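Local coordinates for protein hydroquinone dioxygenase large subunit (Pseudomonas sp., PDB 4ZXA) that probably catalyses, together with a small subunit, the iron(II)-dependent ring opening of hydroquinone by molecular oxygen, at residues 84-87 and 88-91; 104-107 and 108-111; 275-279 and 280-284. One frame throughout, in Å; residues are numbered along the deposited sequence.

Overall arrangement
The three interactions follow one another along the chain, and none encloses or crosses another. Interaction 1 closes the tight turn between strands 82-84 and 89-93. The chain then runs through strand 97-102 into interaction 2, where residues 104-107 lead into the short helix 107-111. These two touch: Asn106 ND2 reaches His87 O, and Leu109 packs on Val88. Much later, interaction 3 closes the end of the hairpin of strands 270-277 and 283-290. Interactions 1 and 3 turn at two places on one antiparallel sheet, their centres about 15 Å apart. Interactions 2 and 3 do not touch within the chain, but both meet the second copy of this protein and the small subunit.

Interaction 1: 84-87 and 88-91; sequences NFDH and VIGT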
loop_
_atom_site.group_PDB
_atom_site.type_symbol
_atom_site.label_atom_id
_atom_site.label_comp_id
_atom_site.label_asym_id
_atom_site.label_seq_id
_atom_site.Cartn_x
_atom_site.Cartn_y
_atom_site.Cartn_z
ATOM N N ASN E 84 12.538 -6.483 -0.546
ATOM C CA ASN E 84 11.609 -6.010 -1.551
ATOM C C ASN E 84 10.860 -4.769 -1.097
ATOM O O ASN E 84 10.229 -4.767 -0.023
ATOM C CB ASN E 84 10.623 -7.100 -1.934
ATOM C CG ASN E 84 11.304 -8.317 -2.526
ATOM O OD1 ASN E 84 11.553 -9.301 -1.830
ATOM N ND2 ASN E 84 11.594 -8.262 -3.813
ATOM N N PHE E 85 10.963 -3.714 -1.912
ATOM C CA PHE E 85 10.313 -2.442 -1.644
ATOM C C PHE E 85 8.847 -2.663 -1.887
ATOM O O PHE E 85 7.998 -2.096 -1.223
ATOM C CB PHE E 85 10.809 -1.383 -2.616
ATOM C CG PHE E 85 12.133 -0.796 -2.254
ATOM C CD1 PHE E 85 13.132 -1.582 -1.708
ATOM C CD2 PHE E 85 12.384 0.552 -2.480
ATOM C CE1 PHE E 85 14.375 -1.036 -1.380
ATOM C CE2 PHE E 85 13.606 1.115 -2.155
ATOM C CZ PHE E 85 14.618 0.314 -1.604
ATOM N N ASP E 86 8.573 -3.488 -2.885
ATOM C CA ASP E 86 7.224 -3.885 -3.240
ATOM C C ASP E 86 7.378 -5.023 -4.237
ATOM O O ASP E 86 8.476 -5.529 -4.427
ATOM C CB ASP E 86 6.384 -2.709 -3.781
ATOM C CG ASP E 86 6.771 -2.283 -5.203
ATOM O OD1 ASP E 86 7.633 -2.933 -5.849
ATOM O OD2 ASP E 86 6.185 -1.292 -5.689
ATOM N N HIS E 87 6.293 -5.443 -4.871
ATOM C CA HIS E 87 6.347 -6.645 -5.694
ATOM C C HIS E 87 7.080 -6.466 -7.024
ATOM O O HIS E 87 7.140 -7.390 -7.836
ATOM C CB HIS E 87 4.944 -7.221 -5.901
ATOM C CG HIS E 87 4.332 -7.753 -4.645
ATOM N ND1 HIS E 87 3.601 -6.967 -3.782
ATOM C CD2 HIS E 87 4.362 -8.991 -4.097
ATOM C CE1 HIS E 87 3.199 -7.699 -2.758
ATOM N NE2 HIS E 87 3.645 -8.931 -2.927
ATOM N N VAL E 88 7.642 -5.282 -7.241
ATOM C CA VAL E 88 8.436 -5.041 -8.438
ATOM C C VAL E 88 9.899 -4.740 -8.116
ATOM O O VAL E 88 10.793 -5.303 -8.731
ATOM C CB VAL E 88 7.838 -3.892 -9.271
ATOM C CG1 VAL E 88 8.708 -3.587 -10.468
ATOM C CG2 VAL E 88 6.434 -4.263 -9.707
ATOM N N ILE E 89 10.133 -3.869 -7.139
ATOM C CA ILE E 89 11.457 -3.315 -6.886
ATOM C C ILE E 89 12.134 -3.884 -5.648
ATOM O O ILE E 89 11.523 -3.993 -4.595
ATOM C CB ILE E 89 11.380 -1.782 -6.722
ATOM C CG1 ILE E 89 10.866 -1.134 -8.010
ATOM C CG2 ILE E 89 12.732 -1.230 -6.353
ATOM C CD1 ILE E 89 11.792 -1.330 -9.212
ATOM N N GLY E 90 13.411 -4.226 -5.770
ATOM C CA GLY E 90 14.117 -4.850 -4.671
ATOM C C GLY E 90 15.616 -4.991 -4.861
ATOM O O GLY E 90 16.159 -4.734 -5.937
ATOM N N THR E 91 16.295 -5.394 -3.792
ATOM C CA THR E 91 17.722 -5.637 -3.838
ATOM C C THR E 91 18.048 -7.002 -3.263
ATOM O O THR E 91 17.304 -7.546 -2.448
ATOM C CB THR E 91 18.502 -4.559 -3.087
ATOM O OG1 THR E 91 17.938 -4.374 -1.795
ATOM C CG2 THR E 91 18.416 -3.247 -3.825
#
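Asn84 and Gly90 face each other as an antiparallel non-hydrogen-bonded pair, with Asn84 CA 4.2 Å from Gly90 CA. From there the chain turns through Phe85, Asp86, His87 and Val88 and enters strand 89-93 at Ile89. The backbone closes the turn at one carbonyl. Phe85 N donates to Ile89 O over 2.8 Å, and Asp86 N adds a weak bond of 3.4 Å to the same Ile89 O.

The side chain of Asp86 holds the other end of the turn. Its OD1 accepts from Val88 N at 2.7 Å and from Ile89 N at 3.0 Å. The first bond makes an Asx turn. The two donors approach differently. Val88 N sits above the carboxylate plane, 44° out of it, whereas Ile89 N comes nearly along the C-O bond. Asp86 CG lies between the backbone N and the carbonyl carbon (chi1 74°), which folds the carboxylate back over the turn. One carboxylate oxygen thus gathers two successive backbone N-H groups, and the other, OD2, is hydrogen-bonded to His59 NE2. A partner at each oxygen limits rotation of the group.

Apolar contact is slight. Phe85 CB meets Ile89 CB at 4.2 Å, and the two side chains run at a slant to each other. Phe85 CB also lies 3.4 Å from Ile89 O.

The turn is a short connection in the large antiparallel sheet of this cupin-type protein, with no other chain touching it. Phe85 points its ring to helix 63-75, where it packs edge-to-face with Phe66. Val88 and Ile89 lean on strands 45-52 and 55-62. Strand 89-93 pairs onward with strand 97-102, and Asn84 bonds through its backbone to Phe255 of strand 251-257.

Interaction 2: 104-107 and 108-111; sequences TFNG and TLKA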
loop_
_atom_site.group_PDB
_atom_site.type_symbol
_atom_site.label_atom_id
_atom_site.label_comp_id
_atom_site.label_asym_id
_atom_site.label_seq_id
_atom_site.Cartn_x
_atom_site.Cartn_y
_atom_site.Cartn_z
ATOM N N THR E 104 12.287 -8.722 -11.536
ATOM C CA THR E 104 13.051 -9.925 -11.806
ATOM C C THR E 104 12.527 -11.103 -10.999
ATOM O O THR E 104 12.519 -12.238 -11.467
ATOM C CB THR E 104 14.535 -9.706 -11.528
ATOM O OG1 THR E 104 15.042 -8.774 -12.483
ATOM C CG2 THR E 104 15.304 -11.027 -11.632
ATOM N N PHE E 105 12.090 -10.829 -9.784
ATOM C CA PHE E 105 11.581 -11.887 -8.927
ATOM C C PHE E 105 10.076 -11.818 -8.828
ATOM O O PHE E 105 9.495 -12.019 -7.768
ATOM C CB PHE E 105 12.263 -11.826 -7.575
ATOM C CG PHE E 105 13.739 -11.981 -7.681
ATOM C CD1 PHE E 105 14.573 -10.878 -7.609
ATOM C CD2 PHE E 105 14.297 -13.227 -7.951
ATOM C CE1 PHE E 105 15.956 -11.019 -7.750
ATOM C CE2 PHE E 105 15.682 -13.381 -8.097
ATOM C CZ PHE E 105 16.511 -12.274 -7.998
ATOM N N ASN E 106 9.465 -11.541 -9.976
ATOM C CA ASN E 106 8.024 -11.411 -10.104
ATOM C C ASN E 106 7.555 -12.265 -11.276
ATOM O O ASN E 106 7.656 -11.856 -12.439
ATOM C CB ASN E 106 7.659 -9.940 -10.310
ATOM C CG ASN E 106 6.184 -9.725 -10.512
ATOM O OD1 ASN E 106 5.562 -10.311 -11.415
ATOM N ND2 ASN E 106 5.605 -8.863 -9.676
ATOM N N GLY E 107 7.054 -13.457 -10.958
ATOM C CA GLY E 107 6.614 -14.407 -11.964
ATOM C C GLY E 107 6.080 -13.783 -13.236
ATOM O O GLY E 107 6.498 -14.141 -14.343
ATOM N N THR E 108 5.165 -12.833 -13.087
ATOM C CA THR E 108 4.463 -12.308 -14.250
ATOM C C THR E 108 5.333 -11.378 -15.097
ATOM O O THR E 108 5.349 -11.470 -16.331
ATOM C CB THR E 108 3.150 -11.606 -13.841
ATOM O OG1 THR E 108 2.435 -12.439 -12.921
ATOM C CG2 THR E 108 2.282 -11.320 -15.070
ATOM N N LEU E 109 6.056 -10.481 -14.438
ATOM C CA LEU E 109 6.936 -9.579 -15.165
ATOM C C LEU E 109 8.077 -10.366 -15.811
ATOM O O LEU E 109 8.447 -10.118 -16.960
ATOM C CB LEU E 109 7.444 -8.464 -14.247
ATOM C CG LEU E 109 6.294 -7.589 -13.725
ATOM C CD1 LEU E 109 6.817 -6.370 -13.019
ATOM C CD2 LEU E 109 5.382 -7.158 -14.845
ATOM N N LYS E 110 8.602 -11.335 -15.066
ATOM C CA LYS E 110 9.706 -12.180 -15.517
ATOM C C LYS E 110 9.315 -12.997 -16.760
ATOM O O LYS E 110 10.019 -12.994 -17.776
ATOM C CB LYS E 110 10.157 -13.093 -14.363
ATOM C CG LYS E 110 11.350 -14.001 -14.655
ATOM C CD LYS E 110 12.689 -13.270 -14.567
ATOM C CE LYS E 110 13.880 -14.223 -14.788
ATOM N NZ LYS E 110 14.299 -14.281 -16.234
ATOM N N ALA E 111 8.184 -13.685 -16.677
ATOM C CA ALA E 111 7.679 -14.436 -17.822
ATOM C C ALA E 111 7.447 -13.561 -19.060
ATOM O O ALA E 111 7.578 -14.029 -20.184
ATOM C CB ALA E 111 6.414 -15.186 -17.455
#
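Asn106 OD1 is gripped by two backbone N-H groups at the start of helix 107-111. Leu109 N donates to Asn106 OD1 over 3.1 Å in an almost straight bond, with an N-H...O angle of 171°. It stands above the amide carbonyl plane, 37° out of it. Thr108 N is also 3.1 Å from Asn106 OD1, but its N-H points poorly and the bond is weak. Asn106 is therefore the N-cap residue of the helix. Its CG is anti to the backbone N (chi1 177°), and this swings the amide oxygen forward to the first turn.

The amide is held at its other end too. Asn106 ND2 is hydrogen-bonded to His87 O, in the turn before strand 89-93. The cap thus fastens the helix start to the neighbouring loop.

Backbone bonds continue the helix. Lys110 N donates to Asn106 O at 2.8 Å, and Ala111 N to Gly107 O at 2.9 Å.

Leu109 CG lies 3.6 Å from Asn106 OD1, its side chain slanting across that of the asparagine. Beyond the cap Leu109 packs on Pro283 of the second copy of this protein and on Ile28 of the small subunit. Lys110 is bent at chi2, and its methylene CD rests 3.3 Å from Thr104 O. Thr104 OG1 bonds to Thr117 OG1.

The chemistry is that of a helix N terminus. The N-H groups of the first turn lack a preceding turn of carbonyls, and a neutral amide oxygen stands in for one. The two N-H groups, and to a lesser degree the dipole of so short a helix, may draw electron density towards OD1. The same side chain thus serves as acceptor to the helix and donor to the loop.

Interaction 3: 275-279 and 280-284; sequences VGDKD and DGNPR
Asp277 and Asn282 meet twice, once through the backbone and once through side chains. Of the backbone bonds, Arg284 N donates to Val275 O at 2.8 Å. Asp277 N donates to Asn282 O, also at 2.8 Å. Between these bonds Gly276 and Pro283 form an antiparallel non-hydrogen-bonded pair. A weak bond of 3.0 Å from Gly281 N to Asp277 O tightens the turn.

These bonds close the end of a beta hairpin made by strands 270-277 and 283-290, in the sheet that also carries metal ligand His303. Gly281 has a positive phi of 88°, where a side chain would press on the preceding carbonyl. Pro283 packs on Ile28 and Arg284 on Tyr35 of the small subunit, and Pro283 also meets the second copy of this protein.

Among the side chains, Asn282 ND2 donates to Asp277 OD2 over 2.8 Å, on the lone pair that points away from the other carboxylate oxygen. The amide and carboxylate planes are 43° apart.

Charges gather round the same carboxylate. Arg284 folds back, bent at chi2 and chi3, and brings NH1 to Asp277 OD2 in a salt bridge. That nitrogen is modelled too near the carboxylate, and its exact place is doubtful. Arg284 NH2 has a long, weak ion pair with Asp300. Asp280 lies alongside Asp277 and points the same way, the two carboxylates stacked with planes 28° apart. Asp280 OD1 is 3.3 Å from Asp277 OD2, a like-charge approach that the nearby arginine may partly offset.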
loop_
_atom_site.group_PDB
_atom_site.type_symbol
_atom_site.label_atom_id
_atom_site.label_comp_id
_atom_site.label_asym_id
_atom_site.label_seq_id
_atom_site.Cartn_x
_atom_site.Cartn_y
_atom_site.Cartn_z
ATOM N N VAL E 275 3.485 -15.527 5.584
ATOM C CA VAL E 275 4.627 -16.298 5.131
ATOM C C VAL E 275 4.331 -17.005 3.838
ATOM O O VAL E 275 3.374 -17.772 3.744
ATOM C CB VAL E 275 5.076 -17.314 6.182
ATOM C CG1 VAL E 275 6.260 -18.129 5.655
ATOM C CG2 VAL E 275 5.417 -16.590 7.491
ATOM N N GLY E 276 5.163 -16.741 2.835
ATOM C CA GLY E 276 4.967 -17.337 1.529
ATOM C C GLY E 276 6.214 -17.875 0.856
ATOM O O GLY E 276 7.325 -17.833 1.399
ATOM N N ASP E 277 6.009 -18.383 -0.353
ATOM C CA ASP E 277 7.066 -18.948 -1.173
ATOM C C ASP E 277 8.018 -17.881 -1.711
ATOM O O ASP E 277 7.586 -16.861 -2.248
ATOM C CB ASP E 277 6.446 -19.710 -2.336
ATOM C CG ASP E 277 6.751 -21.178 -2.284
ATOM O OD1 ASP E 277 7.959 -21.519 -2.269
ATOM O OD2 ASP E 277 5.788 -21.984 -2.247
ATOM N N LYS E 278 9.313 -18.101 -1.517
ATOM C CA LYS E 278 10.321 -17.144 -1.942
ATOM C C LYS E 278 10.157 -16.845 -3.421
ATOM O O LYS E 278 10.272 -15.703 -3.852
ATOM C CB LYS E 278 11.722 -17.682 -1.657
ATOM C CG LYS E 278 12.666 -16.669 -1.044
ATOM C CD LYS E 278 13.834 -17.349 -0.348
ATOM C CE LYS E 278 14.628 -18.223 -1.311
ATOM N NZ LYS E 278 15.868 -18.769 -0.691
ATOM N N ASP E 279 9.906 -17.876 -4.215
ATOM C CA ASP E 279 9.734 -17.656 -5.641
ATOM C C ASP E 279 8.275 -17.606 -6.095
ATOM O O ASP E 279 7.874 -16.676 -6.791
ATOM C CB ASP E 279 10.508 -18.715 -6.429
ATOM C CG ASP E 279 11.923 -18.902 -5.912
ATOM O OD1 ASP E 279 12.187 -19.919 -5.239
ATOM O OD2 ASP E 279 12.772 -18.024 -6.171
ATOM N N ASP E 280 7.484 -18.596 -5.694
ATOM C CA ASP E 280 6.075 -18.665 -6.088
ATOM C C ASP E 280 5.190 -17.534 -5.581
ATOM O O ASP E 280 4.341 -17.025 -6.308
ATOM C CB ASP E 280 5.455 -19.993 -5.645
ATOM C CG ASP E 280 6.346 -21.176 -5.927
ATOM O OD1 ASP E 280 5.967 -22.303 -5.549
ATOM O OD2 ASP E 280 7.422 -20.982 -6.524
ATOM N N GLY E 281 5.398 -17.154 -4.328
ATOM C CA GLY E 281 4.583 -16.153 -3.671
ATOM C C GLY E 281 3.399 -16.873 -3.049
ATOM O O GLY E 281 2.584 -16.277 -2.352
ATOM N N ASN E 282 3.325 -18.173 -3.308
ATOM C CA ASN E 282 2.262 -19.021 -2.785
ATOM C C ASN E 282 2.256 -19.009 -1.258
ATOM O O ASN E 282 3.302 -19.114 -0.628
ATOM C CB ASN E 282 2.403 -20.438 -3.357
ATOM C CG ASN E 282 2.064 -21.523 -2.353
ATOM O OD1 ASN E 282 0.907 -21.920 -2.216
ATOM N ND2 ASN E 282 3.080 -22.026 -1.661
ATOM N N PRO E 283 1.076 -18.865 -0.668
ATOM C CA PRO E 283 0.955 -18.804 0.785
ATOM C C PRO E 283 1.424 -20.116 1.421
ATOM O O PRO E 283 1.078 -21.204 0.942
ATOM C CB PRO E 283 -0.552 -18.622 1.009
ATOM C CG PRO E 283 -1.130 -18.333 -0.330
ATOM C CD PRO E 283 -0.227 -18.915 -1.343
ATOM N N ARG E 284 2.208 -20.006 2.488
ATOM C CA ARG E 284 2.621 -21.173 3.251
ATOM C C ARG E 284 1.979 -21.159 4.638
ATOM O O ARG E 284 1.485 -22.174 5.125
ATOM C CB ARG E 284 4.140 -21.217 3.365
ATOM C CG ARG E 284 4.821 -21.425 2.028
ATOM C CD ARG E 284 4.643 -22.854 1.543
ATOM N NE ARG E 284 5.848 -23.647 1.767
ATOM C CZ ARG E 284 6.966 -23.507 1.055
ATOM N NH1 ARG E 284 7.019 -22.603 0.082
ATOM N NH2 ARG E 284 8.038 -24.259 1.313
#